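Local coordinates for probable LacI-family transcriptional regulator (Corynebacterium glutamicum ATCC 13032, PDB 3BIL), which probably acts as a DNA-binding transcription regulator of the LacI family, pairing a DNA-reading domain with a core resembling periplasmic binding proteins, at residues 106-115 / 130-141; 146-154 / 160-168. All coordinates share one frame; numbering follows the deposited sequence.

Interaction 1 of 2, residues 106-115 / 130-141; sequences EDATTMSGSL and PNEECANQLEDL
Met111 reaches across from helix 108-120 to the turn that begins at Pro130. Its CG lies anti to the backbone N (chi1 -175°), and the extended chain brings SD opposite Asn131 N, which gives it a weak hydrogen bond of 3.6 Å, almost perfectly straight at 179°. The bend at chi3 lays Met111 CE against Asn131 CB at 3.8 Å, and the two side chains pass at a slant. Cys134 SG fits between the residues of one helical turn, 4.0 Å from Met111 SD and 4.1 Å from Ala108 CB. Ala108 CB also meets Glu133 CB at 3.7 Å. Segments 108-115 and 135-141 of helices 108-120 and 135-143 run nearly parallel, 15° apart, as neighbours flanking the parallel sheet of a Rossmann-like subdomain of the periplasmic-binding-protein fold. On the sheet side, Met111 and Leu115 rest on Ile72, and Leu138 on Leu150. Further along, Ser112 OG faces the end of the Gln137 amide and makes a weak hydrogen bond of 2.9 Å to Gln137 OE1. Leu115 CD2 then meets two leucines. It lies 3.9 Å from Leu138 CD2, with the side chains at about a right angle, and touches Leu141 CD1 more obliquely.

Interaction 2 of 2, residues 146-154 / 160-168; sequences MPVVLVDRE and TIPTATSNP
Leu150 lies against Thr163 of the adjacent strand, and its side chain can be followed outward. CB meets Thr163 CG2 at 3.6 Å. CG is a little farther from the same methyl. CD1 comes back to within 3.7 Å of Thr163 CG2 and also approaches Ile161 CB. Chi1 of -54° places CG anti to the carbonyl carbon, and the chain slants across the threonine. Pro130 packs on the leucine from outside the strand pair. Strands 148-151 and 163-167 are parallel neighbours in the central sheet of a Rossmann-like subdomain. Three backbone hydrogen bonds join the two segments: Leu150 N to Pro162 O, Ala164 N to Leu150 O at 3.0 Å, and Asp152 N to Ala164 O. The last is the most bent of them at hydrogen, 153°, and its donor is tilted from the carbonyl plane. On the face opposite Leu150 and Thr163, Val151 CG1 is 4.4 Å from Ala164 CB, a loose apolar contact, and helix 296-308 covers Val151 through Ala303. At the start of the pair, Val148 CG2 touches Ile161 CG2 at 3.5 Å. Past the other end of strand 148-151, Thr165 CG2 lies 3.6 Å from Asp152 O and 3.9 Å from Glu154 CG.

How the interactions relate
The two interactions follow one another along the chain, with centres about 14 Å apart, on the same side of the chain's centre. Interaction 1 pairs two helices on one face of the sheet. Interaction 2 pairs two strands within it. Helix 135-143 is followed in the chain by strand 148-151, which is hydrogen-bonded to strand 126-128. Such alternation builds the subdomain's layers. The interactions also meet directly: Glu106 OE1 forms a 3.0 Å salt bridge with Arg153 NH1. It ties the loops at the C-terminal ends of parallel strands 99-103 and 148-151, the edge where LacI-family relatives form their effector cleft, so probably also here. Pro130 CG packs on the backbone O of Arg153.

Interaction 1 of 2, residues 106-115 / 130-141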
loop_
_atom_site.group_PDB
_atom_site.type_symbol
_atom_site.label_atom_id
_atom_site.label_comp_id
_atom_site.label_asym_id
_atom_site.label_seq_id
_atom_site.Cartn_x
_atom_site.Cartn_y
_atom_site.Cartn_z
ATOM N N GLU A 106 -7.564 -12.786 4.562
ATOM C CA GLU A 106 -7.935 -13.963 3.765
ATOM C C GLU A 106 -8.314 -15.145 4.687
ATOM O O GLU A 106 -8.091 -16.315 4.354
ATOM C CB GLU A 106 -6.792 -14.334 2.797
ATOM C CG GLU A 106 -6.246 -13.148 1.969
ATOM C CD GLU A 106 -7.080 -12.826 0.717
ATOM O OE1 GLU A 106 -8.283 -13.197 0.658
ATOM O OE2 GLU A 106 -6.520 -12.197 -0.219
ATOM N N ASP A 107 -8.892 -14.803 5.842
ATOM C CA ASP A 107 -9.189 -15.746 6.911
ATOM C C ASP A 107 -10.672 -15.668 7.175
ATOM O O ASP A 107 -11.175 -14.632 7.631
ATOM C CB ASP A 107 -8.429 -15.376 8.195
ATOM C CG ASP A 107 -8.460 -16.489 9.255
ATOM O OD1 ASP A 107 -9.171 -16.360 10.279
ATOM O OD2 ASP A 107 -7.756 -17.500 9.057
ATOM N N ALA A 108 -11.364 -16.769 6.884
ATOM C CA ALA A 108 -12.808 -16.868 7.079
ATOM C C ALA A 108 -13.227 -16.596 8.528
ATOM O O ALA A 108 -14.144 -15.809 8.768
ATOM C CB ALA A 108 -13.301 -18.228 6.624
ATOM N N THR A 109 -12.554 -17.241 9.481
ATOM C CA THR A 109 -12.835 -17.039 10.907
ATOM C C THR A 109 -12.753 -15.554 11.284
ATOM O O THR A 109 -13.611 -15.052 12.024
ATOM C CB THR A 109 -11.863 -17.840 11.813
ATOM O OG1 THR A 109 -11.835 -19.211 11.398
ATOM C CG2 THR A 109 -12.282 -17.759 13.285
ATOM N N THR A 110 -11.737 -14.849 10.776
ATOM C CA THR A 110 -11.592 -13.431 11.105
ATOM C C THR A 110 -12.806 -12.624 10.615
ATOM O O THR A 110 -13.362 -11.843 11.372
ATOM C CB THR A 110 -10.248 -12.825 10.607
ATOM O OG1 THR A 110 -9.180 -13.742 10.835
ATOM C CG2 THR A 110 -9.929 -11.576 11.361
ATOM N N MET A 111 -13.221 -12.850 9.364
ATOM C CA MET A 111 -14.348 -12.141 8.731
ATOM C C MET A 111 -15.661 -12.490 9.410
ATOM O O MET A 111 -16.553 -11.631 9.585
ATOM C CB MET A 111 -14.450 -12.482 7.238
ATOM C CG MET A 111 -15.532 -11.685 6.470
ATOM S SD MET A 111 -15.723 -12.236 4.761
ATOM C CE MET A 111 -14.106 -11.820 4.065
ATOM N N SER A 112 -15.772 -13.767 9.765
ATOM C CA SER A 112 -16.851 -14.239 10.604
ATOM C C SER A 112 -16.929 -13.321 11.833
ATOM O O SER A 112 -17.964 -12.674 12.057
ATOM C CB SER A 112 -16.601 -15.699 10.984
ATOM O OG SER A 112 -17.796 -16.352 11.352
ATOM N N GLY A 113 -15.818 -13.214 12.575
ATOM C CA GLY A 113 -15.702 -12.301 13.716
ATOM C C GLY A 113 -16.161 -10.878 13.436
ATOM O O GLY A 113 -16.884 -10.285 14.235
ATOM N N SER A 114 -15.758 -10.340 12.286
ATOM C CA SER A 114 -16.059 -8.948 11.895
ATOM C C SER A 114 -17.528 -8.637 11.633
ATOM O O SER A 114 -18.060 -7.656 12.153
ATOM C CB SER A 114 -15.266 -8.571 10.645
ATOM O OG SER A 114 -13.941 -8.215 10.970
ATOM N N LEU A 115 -18.154 -9.454 10.788
ATOM C CA LEU A 115 -19.551 -9.292 10.404
ATOM C C LEU A 115 -20.416 -9.329 11.640
ATOM O O LEU A 115 -21.190 -8.401 11.896
ATOM C CB LEU A 115 -19.967 -10.425 9.477
ATOM C CG LEU A 115 -19.284 -10.460 8.116
ATOM C CD1 LEU A 115 -19.158 -11.900 7.606
ATOM C CD2 LEU A 115 -20.044 -9.563 7.148
ATOM N N PRO A 130 -16.180 -10.800 -0.047
ATOM C CA PRO A 130 -16.535 -12.067 0.568
ATOM C C PRO A 130 -15.462 -13.122 0.428
ATOM O O PRO A 130 -14.953 -13.327 -0.670
ATOM C CB PRO A 130 -17.743 -12.514 -0.248
ATOM C CG PRO A 130 -17.568 -11.861 -1.565
ATOM C CD PRO A 130 -17.007 -10.514 -1.232
ATOM N N ASN A 131 -15.117 -13.770 1.541
ATOM C CA ASN A 131 -14.487 -15.091 1.518
ATOM C C ASN A 131 -15.597 -16.095 1.202
ATOM O O ASN A 131 -16.715 -15.958 1.709
ATOM C CB ASN A 131 -13.871 -15.408 2.880
ATOM C CG ASN A 131 -12.752 -16.456 2.806
ATOM O OD1 ASN A 131 -12.982 -17.631 2.480
ATOM N ND2 ASN A 131 -11.538 -16.035 3.141
ATOM N N GLU A 132 -15.322 -17.086 0.360
ATOM C CA GLU A 132 -16.355 -18.067 0.011
ATOM C C GLU A 132 -16.822 -18.901 1.196
ATOM O O GLU A 132 -17.995 -19.268 1.284
ATOM C CB GLU A 132 -15.875 -18.977 -1.109
ATOM C CG GLU A 132 -15.806 -18.261 -2.428
ATOM C CD GLU A 132 -15.208 -19.107 -3.524
ATOM O OE1 GLU A 132 -14.994 -18.539 -4.622
ATOM O OE2 GLU A 132 -14.960 -20.319 -3.290
ATOM N N GLU A 133 -15.904 -19.186 2.113
ATOM C CA GLU A 133 -16.220 -19.931 3.325
ATOM C C GLU A 133 -17.107 -19.164 4.311
ATOM O O GLU A 133 -17.199 -19.546 5.473
ATOM C CB GLU A 133 -14.935 -20.353 4.015
ATOM C CG GLU A 133 -14.039 -21.183 3.141
ATOM C CD GLU A 133 -13.554 -22.410 3.860
ATOM O OE1 GLU A 133 -12.875 -22.247 4.901
ATOM O OE2 GLU A 133 -13.866 -23.532 3.394
ATOM N N CYS A 134 -17.755 -18.095 3.840
ATOM C CA CYS A 134 -18.613 -17.224 4.658
ATOM C C CYS A 134 -19.930 -16.985 3.947
ATOM O O CYS A 134 -20.709 -16.107 4.337
ATOM C CB CYS A 134 -17.951 -15.860 4.915
ATOM S SG CYS A 134 -16.644 -15.845 6.154
ATOM N N ALA A 135 -20.167 -17.760 2.893
ATOM C CA ALA A 135 -21.362 -17.607 2.075
ATOM C C ALA A 135 -22.650 -17.655 2.915
ATOM O O ALA A 135 -23.579 -16.880 2.683
ATOM C CB ALA A 135 -21.379 -18.665 0.971
ATOM N N ASN A 136 -22.682 -18.549 3.905
ATOM C CA ASN A 136 -23.868 -18.733 4.746
ATOM C C ASN A 136 -24.204 -17.519 5.625
ATOM O O ASN A 136 -25.310 -16.971 5.526
ATOM C CB ASN A 136 -23.759 -20.023 5.578
ATOM C CG ASN A 136 -23.823 -21.294 4.723
ATOM O OD1 ASN A 136 -24.154 -21.259 3.529
ATOM N ND2 ASN A 136 -23.499 -22.423 5.336
ATOM N N GLN A 137 -23.250 -17.087 6.452
ATOM C CA GLN A 137 -23.473 -15.963 7.366
ATOM C C GLN A 137 -23.839 -14.717 6.611
ATOM O O GLN A 137 -24.596 -13.886 7.116
ATOM C CB GLN A 137 -22.230 -15.638 8.168
ATOM C CG GLN A 137 -21.281 -16.786 8.357
ATOM C CD GLN A 137 -20.031 -16.336 9.062
ATOM O OE1 GLN A 137 -20.062 -15.388 9.860
ATOM N NE2 GLN A 137 -18.912 -17.005 8.777
ATOM N N LEU A 138 -23.274 -14.591 5.410
ATOM C CA LEU A 138 -23.462 -13.418 4.550
ATOM C C LEU A 138 -24.872 -13.359 3.971
ATOM O O LEU A 138 -25.357 -12.274 3.649
ATOM C CB LEU A 138 -22.407 -13.357 3.415
ATOM C CG LEU A 138 -21.030 -12.695 3.618
ATOM C CD1 LEU A 138 -20.096 -13.074 2.512
ATOM C CD2 LEU A 138 -21.120 -11.185 3.723
ATOM N N GLU A 139 -25.518 -14.518 3.837
ATOM C CA GLU A 139 -26.890 -14.579 3.342
ATOM C C GLU A 139 -27.857 -14.182 4.448
ATOM O O GLU A 139 -28.744 -13.356 4.237
ATOM C CB GLU A 139 -27.207 -15.979 2.837
ATOM C CG GLU A 139 -27.840 -15.989 1.467
ATOM C CD GLU A 139 -26.816 -15.781 0.357
ATOM O OE1 GLU A 139 -26.634 -16.700 -0.479
ATOM O OE2 GLU A 139 -26.186 -14.701 0.320
ATOM N N ASP A 140 -27.657 -14.775 5.624
ATOM C CA ASP A 140 -28.407 -14.449 6.842
ATOM C C ASP A 140 -28.516 -12.952 7.151
ATOM O O ASP A 140 -29.604 -12.455 7.479
ATOM C CB ASP A 140 -27.794 -15.174 8.043
ATOM C CG ASP A 140 -28.342 -16.583 8.224
ATOM O OD1 ASP A 140 -28.834 -17.201 7.245
ATOM O OD2 ASP A 140 -28.281 -17.075 9.369
ATOM N N LEU A 141 -27.390 -12.240 7.059
ATOM C CA LEU A 141 -27.375 -10.802 7.306
ATOM C C LEU A 141 -28.266 -10.055 6.320
ATOM O O LEU A 141 -28.902 -9.060 6.676
ATOM C CB LEU A 141 -25.953 -10.242 7.270
ATOM C CG LEU A 141 -24.935 -10.674 8.328
ATOM C CD1 LEU A 141 -23.755 -9.733 8.267
ATOM C CD2 LEU A 141 -25.503 -10.706 9.743
#

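Interaction 2 of 2, residues 146-154 / 160-168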
loop_
_atom_site.group_PDB
_atom_site.type_symbol
_atom_site.label_atom_id
_atom_site.label_comp_id
_atom_site.label_asym_id
_atom_site.label_seq_id
_atom_site.Cartn_x
_atom_site.Cartn_y
_atom_site.Cartn_z
ATOM N N MET A 146 -29.753 -6.360 7.330
ATOM C CA MET A 146 -28.520 -5.619 7.066
ATOM C C MET A 146 -28.380 -5.381 5.559
ATOM O O MET A 146 -28.310 -6.363 4.810
ATOM C CB MET A 146 -27.300 -6.416 7.569
ATOM C CG MET A 146 -26.314 -5.638 8.438
ATOM S SD MET A 146 -26.084 -3.898 8.046
ATOM C CE MET A 146 -25.358 -3.433 9.606
ATOM N N PRO A 147 -28.384 -4.099 5.101
ATOM C CA PRO A 147 -27.910 -3.834 3.719
ATOM C C PRO A 147 -26.412 -4.227 3.505
ATOM O O PRO A 147 -25.513 -3.581 4.074
ATOM C CB PRO A 147 -28.125 -2.323 3.538
ATOM C CG PRO A 147 -29.039 -1.896 4.654
ATOM C CD PRO A 147 -28.845 -2.869 5.779
ATOM N N VAL A 148 -26.189 -5.301 2.724
ATOM C CA VAL A 148 -24.870 -5.818 2.320
ATOM C C VAL A 148 -24.634 -5.596 0.826
ATOM O O VAL A 148 -25.572 -5.631 0.020
ATOM C CB VAL A 148 -24.708 -7.346 2.599
ATOM C CG1 VAL A 148 -24.173 -7.612 3.992
ATOM C CG2 VAL A 148 -26.028 -8.094 2.384
ATOM N N VAL A 149 -23.371 -5.350 0.480
ATOM C CA VAL A 149 -22.896 -5.230 -0.899
ATOM C C VAL A 149 -21.563 -5.944 -0.962
ATOM O O VAL A 149 -20.698 -5.735 -0.113
ATOM C CB VAL A 149 -22.673 -3.756 -1.318
ATOM C CG1 VAL A 149 -22.168 -3.687 -2.742
ATOM C CG2 VAL A 149 -23.953 -2.943 -1.199
ATOM N N LEU A 150 -21.394 -6.795 -1.960
ATOM C CA LEU A 150 -20.116 -7.453 -2.177
ATOM C C LEU A 150 -19.361 -6.752 -3.317
ATOM O O LEU A 150 -19.979 -6.268 -4.288
ATOM C CB LEU A 150 -20.304 -8.941 -2.478
ATOM C CG LEU A 150 -21.108 -9.799 -1.491
ATOM C CD1 LEU A 150 -21.405 -11.138 -2.107
ATOM C CD2 LEU A 150 -20.395 -10.004 -0.149
ATOM N N VAL A 151 -18.034 -6.664 -3.171
ATOM C CA VAL A 151 -17.180 -6.004 -4.161
ATOM C C VAL A 151 -15.992 -6.839 -4.554
ATOM O O VAL A 151 -15.421 -7.567 -3.713
ATOM C CB VAL A 151 -16.614 -4.641 -3.669
ATOM C CG1 VAL A 151 -17.518 -3.549 -4.045
ATOM C CG2 VAL A 151 -16.367 -4.640 -2.163
ATOM N N ASP A 152 -15.581 -6.680 -5.818
ATOM C CA ASP A 152 -14.399 -7.359 -6.368
ATOM C C ASP A 152 -14.551 -8.894 -6.528
ATOM O O ASP A 152 -14.294 -9.407 -7.603
ATOM C CB ASP A 152 -13.134 -7.025 -5.553
ATOM C CG ASP A 152 -11.866 -7.259 -6.336
ATOM O OD1 ASP A 152 -11.006 -8.002 -5.830
ATOM O OD2 ASP A 152 -11.729 -6.694 -7.459
ATOM N N ARG A 153 -14.966 -9.595 -5.469
ATOM C CA ARG A 153 -15.189 -11.041 -5.493
ATOM C C ARG A 153 -16.658 -11.396 -5.382
ATOM O O ARG A 153 -17.417 -10.728 -4.688
ATOM C CB ARG A 153 -14.442 -11.727 -4.368
ATOM C CG ARG A 153 -12.988 -11.745 -4.571
ATOM C CD ARG A 153 -12.308 -12.448 -3.426
ATOM N NE ARG A 153 -10.865 -12.213 -3.454
ATOM C CZ ARG A 153 -10.050 -12.367 -2.415
ATOM N NH1 ARG A 153 -10.524 -12.782 -1.243
ATOM N NH2 ARG A 153 -8.754 -12.108 -2.549
ATOM N N GLU A 154 -17.036 -12.473 -6.060
ATOM C CA GLU A 154 -18.424 -12.906 -6.188
ATOM C C GLU A 154 -18.647 -14.201 -5.401
ATOM O O GLU A 154 -17.789 -15.091 -5.395
ATOM C CB GLU A 154 -18.760 -13.171 -7.666
ATOM C CG GLU A 154 -19.459 -12.047 -8.423
ATOM C CD GLU A 154 -20.518 -12.557 -9.443
ATOM O OE1 GLU A 154 -21.130 -11.725 -10.162
ATOM O OE2 GLU A 154 -20.752 -13.782 -9.538
ATOM N N THR A 160 -28.222 -13.574 -4.760
ATOM C CA THR A 160 -29.137 -12.417 -4.647
ATOM C C THR A 160 -28.476 -11.115 -4.205
ATOM O O THR A 160 -28.956 -10.021 -4.583
ATOM C CB THR A 160 -30.323 -12.622 -3.622
ATOM O OG1 THR A 160 -29.820 -13.164 -2.393
ATOM C CG2 THR A 160 -31.430 -13.508 -4.190
ATOM N N ILE A 161 -27.422 -11.227 -3.378
ATOM C CA ILE A 161 -26.747 -10.038 -2.787
ATOM C C ILE A 161 -26.125 -9.168 -3.857
ATOM O O ILE A 161 -25.327 -9.663 -4.645
ATOM C CB ILE A 161 -25.635 -10.378 -1.763
ATOM C CG1 ILE A 161 -25.997 -11.601 -0.929
ATOM C CG2 ILE A 161 -25.358 -9.162 -0.873
ATOM C CD1 ILE A 161 -25.210 -11.707 0.333
ATOM N N PRO A 162 -26.487 -7.875 -3.892
ATOM C CA PRO A 162 -25.969 -7.042 -4.981
ATOM C C PRO A 162 -24.442 -7.051 -4.960
ATOM O O PRO A 162 -23.834 -6.896 -3.903
ATOM C CB PRO A 162 -26.515 -5.645 -4.669
ATOM C CG PRO A 162 -27.614 -5.848 -3.674
ATOM C CD PRO A 162 -27.347 -7.130 -2.954
ATOM N N THR A 163 -23.830 -7.287 -6.111
ATOM C CA THR A 163 -22.378 -7.287 -6.214
ATOM C C THR A 163 -21.940 -6.314 -7.294
ATOM O O THR A 163 -22.580 -6.221 -8.334
ATOM C CB THR A 163 -21.806 -8.678 -6.580
ATOM O OG1 THR A 163 -22.378 -9.105 -7.813
ATOM C CG2 THR A 163 -22.090 -9.727 -5.507
ATOM N N ALA A 164 -20.850 -5.597 -7.032
ATOM C CA ALA A 164 -20.194 -4.768 -8.030
ATOM C C ALA A 164 -18.777 -5.298 -8.201
ATOM O O ALA A 164 -17.989 -5.258 -7.254
ATOM C CB ALA A 164 -20.175 -3.296 -7.603
ATOM N N THR A 165 -18.468 -5.798 -9.400
ATOM C CA THR A 165 -17.194 -6.438 -9.677
ATOM C C THR A 165 -16.628 -5.889 -10.969
ATOM O O THR A 165 -17.356 -5.252 -11.726
ATOM C CB THR A 165 -17.325 -7.973 -9.824
ATOM O OG1 THR A 165 -18.296 -8.293 -10.828
ATOM C CG2 THR A 165 -17.701 -8.621 -8.496
ATOM N N SER A 166 -15.334 -6.105 -11.215
ATOM C CA SER A 166 -14.736 -5.692 -12.473
ATOM C C SER A 166 -14.833 -6.819 -13.486
ATOM O O SER A 166 -14.692 -7.980 -13.122
ATOM C CB SER A 166 -13.282 -5.275 -12.285
ATOM O OG SER A 166 -12.441 -6.414 -12.180
ATOM N N ASN A 167 -15.123 -6.485 -14.741
ATOM C CA ASN A 167 -15.111 -7.489 -15.809
ATOM C C ASN A 167 -13.737 -7.591 -16.427
ATOM O O ASN A 167 -13.282 -6.651 -17.091
ATOM C CB ASN A 167 -16.156 -7.223 -16.897
ATOM C CG ASN A 167 -16.005 -8.168 -18.102
ATOM O OD1 ASN A 167 -15.250 -9.150 -18.076
ATOM N ND2 ASN A 167 -16.713 -7.855 -19.162
ATOM N N PRO A 168 -13.069 -8.738 -16.227
ATOM C CA PRO A 168 -11.650 -8.824 -16.619
ATOM C C PRO A 168 -11.404 -9.137 -18.069
ATOM O O PRO A 168 -10.261 -9.002 -18.551
ATOM C CB PRO A 168 -11.099 -9.941 -15.719
ATOM C CG PRO A 168 -12.326 -10.662 -15.125
ATOM C CD PRO A 168 -13.571 -9.978 -15.597
#